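Local coordinates for putative type 11 methyltransferase (Sulfolobus solfataricus, PDB 3I9F), which is probably an S-adenosylmethionine-dependent methyltransferase of the Rossmann-like class and binds zinc ions in the crystal, at residues Ala51-Glu54 with Val55-Lys58; Glu70-Asp73 with Asn74-Asp77; His93-Ser96 with Glu97-Ile101; Ile79-Ala82 with Asn83-His86. All coordinates share one frame; numbering follows the deposited sequence.

Interaction 1: residues Ala51-Glu54 with Val55-Lys58; sequences ALKE and VKEK. With ZN (zinc ion), chain H.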
loop_
_atom_site.group_PDB
_atom_site.type_symbol
_atom_site.label_atom_id
_atom_site.label_comp_id
_atom_site.label_asym_id
_atom_site.label_seq_id
_atom_site.Cartn_x
_atom_site.Cartn_y
_atom_site.Cartn_z
ATOM N N ALA B 51 -11.804 -11.175 -1.228
ATOM C CA ALA B 51 -12.501 -9.967 -1.697
ATOM C C ALA B 51 -11.502 -9.027 -2.341
ATOM O O ALA B 51 -11.774 -8.483 -3.403
ATOM C CB ALA B 51 -13.270 -9.271 -0.586
ATOM N N LEU B 52 -10.327 -8.890 -1.741
ATOM C CA LEU B 52 -9.306 -8.004 -2.282
ATOM C C LEU B 52 -8.795 -8.502 -3.626
ATOM O O LEU B 52 -8.491 -7.712 -4.509
ATOM C CB LEU B 52 -8.137 -7.838 -1.314
ATOM C CG LEU B 52 -8.411 -6.996 -0.067
ATOM C CD1 LEU B 52 -7.118 -6.727 0.777
ATOM C CD2 LEU B 52 -9.130 -5.695 -0.453
ATOM N N LYS B 53 -8.700 -9.812 -3.767
ATOM C CA LYS B 53 -8.194 -10.409 -4.980
ATOM C C LYS B 53 -9.053 -9.974 -6.182
ATOM O O LYS B 53 -8.517 -9.530 -7.200
ATOM C CB LYS B 53 -8.201 -11.929 -4.845
ATOM C CG LYS B 53 -6.912 -12.594 -5.252
ATOM C CD LYS B 53 -6.009 -12.939 -4.016
ATOM C CE LYS B 53 -5.982 -14.445 -3.653
ATOM N NZ LYS B 53 -4.641 -15.092 -3.932
ATOM N N GLU B 54 -10.374 -10.090 -6.025
ATOM C CA GLU B 54 -11.348 -9.683 -7.017
ATOM C C GLU B 54 -11.249 -8.202 -7.309
ATOM O O GLU B 54 -11.407 -7.800 -8.447
ATOM C CB GLU B 54 -12.781 -10.041 -6.572
ATOM C CG GLU B 54 -13.080 -11.581 -6.467
ATOM C CD GLU B 54 -12.648 -12.379 -7.712
ATOM O OE1 GLU B 54 -12.955 -11.930 -8.802
ATOM O OE2 GLU B 54 -12.032 -13.458 -7.640
ATOM N N VAL B 55 -10.975 -7.379 -6.306
ATOM C CA VAL B 55 -10.732 -5.952 -6.577
ATOM C C VAL B 55 -9.454 -5.756 -7.411
ATOM O O VAL B 55 -9.465 -5.031 -8.374
ATOM C CB VAL B 55 -10.681 -5.099 -5.290
ATOM C CG1 VAL B 55 -10.069 -3.719 -5.571
ATOM C CG2 VAL B 55 -12.086 -4.984 -4.668
ATOM N N LYS B 56 -8.375 -6.437 -7.074
ATOM C CA LYS B 56 -7.139 -6.377 -7.869
ATOM C C LYS B 56 -7.332 -6.852 -9.310
ATOM O O LYS B 56 -6.661 -6.384 -10.182
ATOM C CB LYS B 56 -6.022 -7.252 -7.248
ATOM C CG LYS B 56 -5.307 -6.620 -6.072
ATOM C CD LYS B 56 -4.327 -7.599 -5.370
ATOM C CE LYS B 56 -4.907 -8.170 -4.075
ATOM N NZ LYS B 56 -4.254 -9.440 -3.717
ATOM N N GLU B 57 -8.198 -7.829 -9.528
ATOM C CA GLU B 57 -8.345 -8.440 -10.846
ATOM C C GLU B 57 -9.060 -7.471 -11.792
ATOM O O GLU B 57 -8.820 -7.508 -12.992
ATOM C CB GLU B 57 -9.068 -9.805 -10.747
ATOM C CG GLU B 57 -8.161 -10.984 -10.300
ATOM C CD GLU B 57 -8.941 -12.231 -9.859
ATOM O OE1 GLU B 57 -10.128 -12.121 -9.540
ATOM O OE2 GLU B 57 -8.390 -13.347 -9.831
ATOM N N LYS B 58 -9.879 -6.576 -11.233
ATOM C CA LYS B 58 -10.747 -5.652 -11.994
ATOM C C LYS B 58 -10.316 -4.180 -12.046
ATOM O O LYS B 58 -10.814 -3.424 -12.906
ATOM C CB LYS B 58 -12.174 -5.676 -11.412
ATOM C CG LYS B 58 -12.927 -6.975 -11.676
ATOM C CD LYS B 58 -14.431 -6.843 -11.364
ATOM C CE LYS B 58 -14.780 -7.146 -9.895
ATOM N NZ LYS B 58 -15.087 -8.596 -9.677
HETATM ZN ZN ZN H . -10.713 -13.839 -8.890
#
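Ala-51 to Lys-58 form one continuous helix in which Val-55 N, Lys-56 N and Glu-57 N bond to the carbonyl oxygens of Ala-51, Leu-52 and Lys-53, while the last bond in the series, Lys-58 N to Glu-54 O, is weak at 3.4 Å. One turn apart on the outer surface, Glu-54 and Glu-57 close on a zinc ion. Glu-54 binds through one oxygen, OE2, 1.9 Å from the metal. Glu-57 uses both, unequally: OE1 stands 1.9 Å from the zinc and OE2 2.6 Å. The two carboxylate planes are turned 73° against each other, and Glu-54 reaches the metal by a bend at chi2 (-49°), whereas Glu-57 runs extended beyond CG. The ion lets Glu-54 OE2 and Glu-57 OE1 sit 3.0 Å apart, and its positive charge probably offsets their repulsion. This helix is the crossover of a beta-alpha-beta unit between strands 39-45 and 63-65 of the Rossmann-like fold; Leu-52 and Val-55 face inward onto Thr-64 of the latter strand. Lys-58 doubles back along the helix at chi3 and chi4, its NZ 4.1 Å from Glu-54 OE1, too far for a salt bridge, though the opposite charges may still attract weakly. The Lys-56 chain bends at chi3 and brings CE to 3.6 Å from Leu-52 O; its NZ comes near Lys-53 CD, and the chain also packs on Pro-72 of the second subunit. Cut back to an alanine here, the chain would lose its methylenes beside Leu-52 O and would probably open a gap against that proline.

Interaction 2: residues Glu70-Asp73 with Asn74-Asp77; sequences EIPD and NSVD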
loop_
_atom_site.group_PDB
_atom_site.type_symbol
_atom_site.label_atom_id
_atom_site.label_comp_id
_atom_site.label_asym_id
_atom_site.label_seq_id
_atom_site.Cartn_x
_atom_site.Cartn_y
_atom_site.Cartn_z
ATOM N N GLU B 70 -0.322 1.091 6.429
ATOM C CA GLU B 70 0.697 1.657 5.525
ATOM C C GLU B 70 0.251 2.944 4.824
ATOM O O GLU B 70 1.016 3.542 4.084
ATOM C CB GLU B 70 1.145 0.612 4.525
ATOM C CG GLU B 70 1.816 -0.629 5.159
ATOM C CD GLU B 70 3.127 -0.331 5.945
ATOM O OE1 GLU B 70 3.735 0.739 5.722
ATOM O OE2 GLU B 70 3.546 -1.171 6.788
ATOM N N ILE B 71 -0.989 3.362 5.080
ATOM C CA ILE B 71 -1.495 4.609 4.596
ATOM C C ILE B 71 -0.921 5.712 5.475
ATOM O O ILE B 71 -1.006 5.641 6.711
ATOM C CB ILE B 71 -3.011 4.721 4.659
ATOM C CG1 ILE B 71 -3.700 3.606 3.858
ATOM C CG2 ILE B 71 -3.420 6.066 4.132
ATOM C CD1 ILE B 71 -5.253 3.647 3.881
ATOM N N PRO B 72 -0.316 6.722 4.835
ATOM C CA PRO B 72 0.414 7.735 5.576
ATOM C C PRO B 72 -0.457 8.621 6.461
ATOM O O PRO B 72 -1.655 8.807 6.196
ATOM C CB PRO B 72 1.110 8.555 4.487
ATOM C CG PRO B 72 0.667 7.953 3.140
ATOM C CD PRO B 72 0.035 6.669 3.394
ATOM N N ASP B 73 0.158 9.184 7.491
ATOM C CA ASP B 73 -0.539 10.081 8.376
ATOM C C ASP B 73 -1.094 11.245 7.588
ATOM O O ASP B 73 -0.438 11.707 6.659
ATOM C CB ASP B 73 0.409 10.638 9.440
ATOM C CG ASP B 73 0.925 9.568 10.422
ATOM O OD1 ASP B 73 0.418 8.396 10.481
ATOM O OD2 ASP B 73 1.873 9.945 11.154
ATOM N N ASN B 74 -2.307 11.690 7.946
ATOM C CA ASN B 74 -2.815 12.992 7.535
ATOM C C ASN B 74 -2.711 13.142 6.038
ATOM O O ASN B 74 -2.213 14.148 5.576
ATOM C CB ASN B 74 -1.995 14.107 8.233
ATOM C CG ASN B 74 -2.435 15.533 7.846
ATOM O OD1 ASN B 74 -1.623 16.324 7.376
ATOM N ND2 ASN B 74 -3.688 15.869 8.073
ATOM N N SER B 75 -3.127 12.115 5.296
ATOM C CA SER B 75 -2.989 12.079 3.858
ATOM C C SER B 75 -4.306 11.866 3.104
ATOM O O SER B 75 -4.273 11.787 1.861
ATOM C CB SER B 75 -1.994 10.965 3.476
ATOM O OG SER B 75 -2.623 9.744 3.044
ATOM N N VAL B 76 -5.450 11.785 3.807
ATOM C CA VAL B 76 -6.680 11.283 3.198
ATOM C C VAL B 76 -7.842 12.282 3.260
ATOM O O VAL B 76 -8.094 12.919 4.298
ATOM C CB VAL B 76 -7.127 9.889 3.831
ATOM C CG1 VAL B 76 -8.548 9.473 3.369
ATOM C CG2 VAL B 76 -6.134 8.810 3.483
ATOM N N ASP B 77 -8.558 12.384 2.145
ATOM C CA ASP B 77 -9.633 13.378 1.990
ATOM C C ASP B 77 -11.005 12.824 2.347
ATOM O O ASP B 77 -11.726 13.439 3.148
ATOM C CB ASP B 77 -9.628 13.957 0.556
ATOM C CG ASP B 77 -8.292 14.657 0.211
ATOM O OD1 ASP B 77 -8.026 15.715 0.859
ATOM O OD2 ASP B 77 -7.516 14.128 -0.673
#
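Pro-72 and Ser-75 close a beta-turn resembling type II, with Asp-73 and Asn-74 at its corners and Asn-74 in the left-handed region (phi 53°, psi 46°); it leads from the loop after strand 63-65 into strand 76-82 of the Rossmann-like sheet. The polar link across the turn is slight: Ser-75 OG donates a weak hydrogen bond to Pro-72 O, 3.4 Å away. The same hydroxyl rests against the proline ring, with Pro-72 CG 3.7 Å from Ser-75 OG. Asp-73 and Asn-74 are engaged with other parts of the chain. Asp-73 OD1 makes a salt bridge with Arg-100 NH1, and Asn-74 lies against Asp-104 and the tag histidines His-168 and His-170, which with tag His-166 bind a zinc ion, so the turn borders that metal without ligating it. The apolar contact is deeper in, where Ile-71 and Val-76 cross at about a right angle against Val-22 of strand 19-24; Ile-71 also touches Tyr-43 and Ile-45 of strand 39-45. With Ile-71 CG2 anti to the backbone N and Val-76 CG2 anti to the carbonyl carbon, these two methyls meet 3.9 Å apart.

Interaction 3: residues His93-Ser96 with Glu97-Ile101; sequences HVIS and EVKRI
Glu-97 lies one helical turn after His-93, its N bonded to His-93 O at 3.0 Å, in helix 91-101, the crossover of the beta-alpha-beta unit between parallel strands 76-82 and 106-113. Its CG sits over one face of the imidazole, 4.0 Å from the centroid and 21° off the ring normal, a CH-pi contact displaced toward CE1 and NE2. A bend at chi2 then swings the carboxylate nearly parallel to that ring, the planes 8° apart, and brings it to Arg-100. Val-98 N makes a straight bond to Val-94 O, and the side chains of the same pair meet through Val-98 CG2 and Val-94 CG1, 4.2 Å apart, on the face turned to Phe-81. Lys-99 crosses Ile-95 obliquely, its CE 4.1 Å from Ile-95 CG2, before NZ bonds to Asn-139. Arg-100 grips the carboxylate side-on, with Arg-100 NE 3.1 Å from Glu-97 OE2 and Arg-100 NH2 2.8 Å from Glu-97 OE1. Both oxygens lie in the guanidinium plane, yet each is met from above the carboxylate, 38° out of its plane. NH1 serves Asp-73 OD1, a salt bridge, and Ile-71 O. A glutamine in place of Glu-97 would probably leave Arg-100 with Asp-73 alone as its charged partner among those described. Ile-101 covers one face of the guanidinium, off-centre, its CG2 3.2 Å above the plane.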
loop_
_atom_site.group_PDB
_atom_site.type_symbol
_atom_site.label_atom_id
_atom_site.label_comp_id
_atom_site.label_asym_id
_atom_site.label_seq_id
_atom_site.Cartn_x
_atom_site.Cartn_y
_atom_site.Cartn_z
ATOM N N HIS B 93 -9.696 0.451 17.246
ATOM C CA HIS B 93 -8.508 0.548 16.379
ATOM C C HIS B 93 -8.868 1.231 15.046
ATOM O O HIS B 93 -8.071 2.011 14.512
ATOM C CB HIS B 93 -7.941 -0.833 16.105
ATOM C CG HIS B 93 -6.927 -0.891 15.008
ATOM N ND1 HIS B 93 -5.604 -0.520 15.180
ATOM C CD2 HIS B 93 -7.031 -1.344 13.730
ATOM C CE1 HIS B 93 -4.941 -0.751 14.057
ATOM N NE2 HIS B 93 -5.780 -1.267 13.165
ATOM N N VAL B 94 -10.060 0.926 14.519
ATOM C CA VAL B 94 -10.512 1.552 13.293
ATOM C C VAL B 94 -10.691 3.092 13.436
ATOM O O VAL B 94 -10.170 3.838 12.643
ATOM C CB VAL B 94 -11.817 0.910 12.818
ATOM C CG1 VAL B 94 -12.541 1.817 11.780
ATOM C CG2 VAL B 94 -11.538 -0.508 12.324
ATOM N N ILE B 95 -11.417 3.554 14.450
ATOM C CA ILE B 95 -11.556 4.981 14.733
ATOM C C ILE B 95 -10.222 5.653 14.918
ATOM O O ILE B 95 -9.963 6.694 14.357
ATOM C CB ILE B 95 -12.320 5.229 16.024
ATOM C CG1 ILE B 95 -13.724 4.641 15.938
ATOM C CG2 ILE B 95 -12.341 6.692 16.325
ATOM C CD1 ILE B 95 -14.417 4.807 14.617
ATOM N N SER B 96 -9.363 5.056 15.715
ATOM C CA SER B 96 -8.013 5.556 15.837
ATOM C C SER B 96 -7.226 5.739 14.498
ATOM O O SER B 96 -6.515 6.717 14.315
ATOM C CB SER B 96 -7.267 4.625 16.754
ATOM O OG SER B 96 -5.985 5.138 16.927
ATOM N N GLU B 97 -7.340 4.786 13.584
ATOM C CA GLU B 97 -6.681 4.866 12.289
ATOM C C GLU B 97 -7.351 5.857 11.353
ATOM O O GLU B 97 -6.689 6.529 10.561
ATOM C CB GLU B 97 -6.675 3.508 11.631
ATOM C CG GLU B 97 -5.659 2.512 12.230
ATOM C CD GLU B 97 -4.242 2.965 12.112
ATOM O OE1 GLU B 97 -3.626 2.710 11.072
ATOM O OE2 GLU B 97 -3.728 3.586 13.074
ATOM N N VAL B 98 -8.674 5.895 11.407
ATOM C CA VAL B 98 -9.433 6.906 10.726
ATOM C C VAL B 98 -8.895 8.285 11.153
ATOM O O VAL B 98 -8.585 9.103 10.317
ATOM C CB VAL B 98 -10.963 6.810 11.054
ATOM C CG1 VAL B 98 -11.619 8.172 10.833
ATOM C CG2 VAL B 98 -11.655 5.664 10.234
ATOM N N LYS B 99 -8.721 8.521 12.446
ATOM C CA LYS B 99 -8.252 9.826 12.870
ATOM C C LYS B 99 -6.851 10.105 12.436
ATOM O O LYS B 99 -6.516 11.256 12.199
ATOM C CB LYS B 99 -8.398 10.044 14.376
ATOM C CG LYS B 99 -9.843 10.113 14.785
ATOM C CD LYS B 99 -10.064 10.431 16.259
ATOM C CE LYS B 99 -9.414 9.461 17.235
ATOM N NZ LYS B 99 -10.060 9.447 18.615
ATOM N N ARG B 100 -6.004 9.087 12.324
ATOM C CA ARG B 100 -4.598 9.343 11.998
ATOM C C ARG B 100 -4.427 9.650 10.502
ATOM O O ARG B 100 -3.630 10.522 10.163
ATOM C CB ARG B 100 -3.715 8.186 12.448
ATOM C CG ARG B 100 -2.326 8.073 11.852
ATOM C CD ARG B 100 -1.626 6.693 12.172
ATOM N NE ARG B 100 -2.064 5.587 11.319
ATOM C CZ ARG B 100 -1.787 5.462 10.023
ATOM N NH1 ARG B 100 -1.042 6.356 9.394
ATOM N NH2 ARG B 100 -2.234 4.415 9.330
ATOM N N ILE B 101 -5.168 8.961 9.633
ATOM C CA ILE B 101 -4.933 9.069 8.207
ATOM C C ILE B 101 -5.706 10.216 7.602
ATOM O O ILE B 101 -5.274 10.776 6.643
ATOM C CB ILE B 101 -5.221 7.760 7.417
ATOM C CG1 ILE B 101 -6.680 7.336 7.536
ATOM C CG2 ILE B 101 -4.290 6.633 7.865
ATOM C CD1 ILE B 101 -7.055 6.115 6.671
#

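Interaction 4: residues Ile79-Ala82 with Asn83-His86; sequences ILFA and NSFH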
loop_
_atom_site.group_PDB
_atom_site.type_symbol
_atom_site.label_atom_id
_atom_site.label_comp_id
_atom_site.label_asym_id
_atom_site.label_seq_id
_atom_site.Cartn_x
_atom_site.Cartn_y
_atom_site.Cartn_z
ATOM N N ILE B 79 -13.078 8.994 3.477
ATOM C CA ILE B 79 -13.102 7.604 3.907
ATOM C C ILE B 79 -14.550 7.157 3.853
ATOM O O ILE B 79 -15.398 7.731 4.523
ATOM C CB ILE B 79 -12.607 7.470 5.369
ATOM C CG1 ILE B 79 -11.139 7.863 5.476
ATOM C CG2 ILE B 79 -12.797 6.057 5.865
ATOM C CD1 ILE B 79 -10.665 8.033 6.867
ATOM N N LEU B 80 -14.832 6.141 3.057
ATOM C CA LEU B 80 -16.171 5.593 2.981
ATOM C C LEU B 80 -16.278 4.319 3.823
ATOM O O LEU B 80 -15.429 3.413 3.756
ATOM C CB LEU B 80 -16.518 5.266 1.539
ATOM C CG LEU B 80 -17.842 4.540 1.282
ATOM C CD1 LEU B 80 -19.047 5.402 1.630
ATOM C CD2 LEU B 80 -17.924 4.061 -0.165
ATOM N N PHE B 81 -17.361 4.258 4.588
ATOM C CA PHE B 81 -17.797 3.046 5.283
ATOM C C PHE B 81 -19.154 2.706 4.750
ATOM O O PHE B 81 -20.139 3.246 5.191
ATOM C CB PHE B 81 -17.894 3.310 6.776
ATOM C CG PHE B 81 -16.574 3.323 7.488
ATOM C CD1 PHE B 81 -15.951 2.140 7.844
ATOM C CD2 PHE B 81 -16.000 4.491 7.852
ATOM C CE1 PHE B 81 -14.782 2.134 8.512
ATOM C CE2 PHE B 81 -14.798 4.516 8.526
ATOM C CZ PHE B 81 -14.181 3.341 8.847
ATOM N N ALA B 82 -19.194 1.801 3.785
ATOM C CA ALA B 82 -20.431 1.376 3.132
ATOM C C ALA B 82 -20.891 0.017 3.612
ATOM O O ALA B 82 -20.420 -1.017 3.136
ATOM C CB ALA B 82 -20.237 1.345 1.577
ATOM N N ASN B 83 -21.855 0.023 4.512
ATOM C CA ASN B 83 -22.409 -1.210 5.108
ATOM C C ASN B 83 -21.373 -2.078 5.717
ATOM O O ASN B 83 -21.508 -3.282 5.666
ATOM C CB ASN B 83 -23.179 -2.005 4.075
ATOM C CG ASN B 83 -24.197 -1.142 3.360
ATOM O OD1 ASN B 83 -25.088 -0.538 4.002
ATOM N ND2 ASN B 83 -24.034 -1.002 2.067
ATOM N N SER B 84 -20.324 -1.480 6.259
ATOM C CA SER B 84 -19.157 -2.258 6.644
ATOM C C SER B 84 -18.719 -2.046 8.090
ATOM O O SER B 84 -18.099 -2.912 8.624
ATOM C CB SER B 84 -17.980 -2.009 5.690
ATOM O OG SER B 84 -17.568 -0.657 5.743
ATOM N N PHE B 85 -19.011 -0.914 8.712
ATOM C CA PHE B 85 -18.525 -0.668 10.056
ATOM C C PHE B 85 -19.152 -1.588 11.081
ATOM O O PHE B 85 -18.482 -2.062 11.979
ATOM C CB PHE B 85 -18.763 0.775 10.463
ATOM C CG PHE B 85 -18.100 1.169 11.734
ATOM C CD1 PHE B 85 -16.740 1.417 11.769
ATOM C CD2 PHE B 85 -18.840 1.328 12.898
ATOM C CE1 PHE B 85 -16.120 1.809 12.932
ATOM C CE2 PHE B 85 -18.231 1.718 14.093
ATOM C CZ PHE B 85 -16.864 1.940 14.111
ATOM N N HIS B 86 -20.440 -1.836 10.953
ATOM C CA HIS B 86 -21.157 -2.535 11.988
ATOM C C HIS B 86 -20.612 -3.908 12.298
ATOM O O HIS B 86 -20.646 -4.330 13.445
ATOM C CB HIS B 86 -22.654 -2.594 11.712
ATOM C CG HIS B 86 -23.030 -3.348 10.484
ATOM N ND1 HIS B 86 -23.393 -2.715 9.315
ATOM C CD2 HIS B 86 -23.137 -4.679 10.247
ATOM C CE1 HIS B 86 -23.687 -3.627 8.403
ATOM N NE2 HIS B 86 -23.541 -4.825 8.941
HETATM O O HOH W 1 -20.794 1.401 7.536
#
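Phe-81 presents one face of its ring to Phe-85 in a T-shaped (edge-to-face) pair, the centroids 5.5 Å apart and the planes at 83°. The closest atoms are Phe-81 CE1 and Phe-85 CD1, at 3.9 Å. Phe-85 reaches that face because its CG is turned anti to the backbone N (chi1 -171°), which turns its CD1 edge to the face of Phe-81. The edge of the Phe-81 ring is met by Ser-84 OG, 3.9 Å from CD1 and near the ring plane; this hydroxyl takes its hydrogen bond elsewhere, with Tyr-24 O of strand 19-24. Around the pair, Phe-81 also stacks with Tyr-24 and touches Val-94 and Val-98 of helix 91-101, while Trp-136 meets Phe-85 edge-to-face. The backbone of Phe-81 is tied forward by a water: it donates weakly to Phe-81 O at 3.1 Å and accepts from Phe-85 N at 3.1 Å. Ala-82 ends strand 76-82, and Asn-83 turns the chain with a left-handed backbone. Ser-84 then folds back, its OG 3.5 Å from Ala-82 N. In Rossmann-like methyltransferases this carboxy end of the parallel strands generally faces the cofactor and substrate side. No direct hydrogen bond joins 79-82 to 83-86, so the direct contacts across the bend are mainly aromatic packing, with a water bridge that is weak at Phe-81 O and the serine fastening the bend to the neighbouring strand.

In the fold
Interactions 2, 3 and 4 follow strand 76-82 and the helix after it. Interaction 2 leads into the strand and interaction 4 leaves it, their centres 18 Å apart. Helix 91-101, in interaction 3, touches both: Arg-100 NH1 lies 2.7 Å from Asp-73 OD1, and at the other side Val-94 CG1 packs 3.7 Å from Phe-81 CZ. Interaction 1 stands apart on helix 49-58, its centre 22 Å from that of interaction 2, but the dimer brings the two together, Lys-56 of one subunit packing on Pro-72 of the other. The zinc of interaction 1 is a different ion from that held by Asp-104 and the histidines of the C-terminal tag; the latter ion lies about 4 Å from the side chain of Asn-74 (nearest atoms).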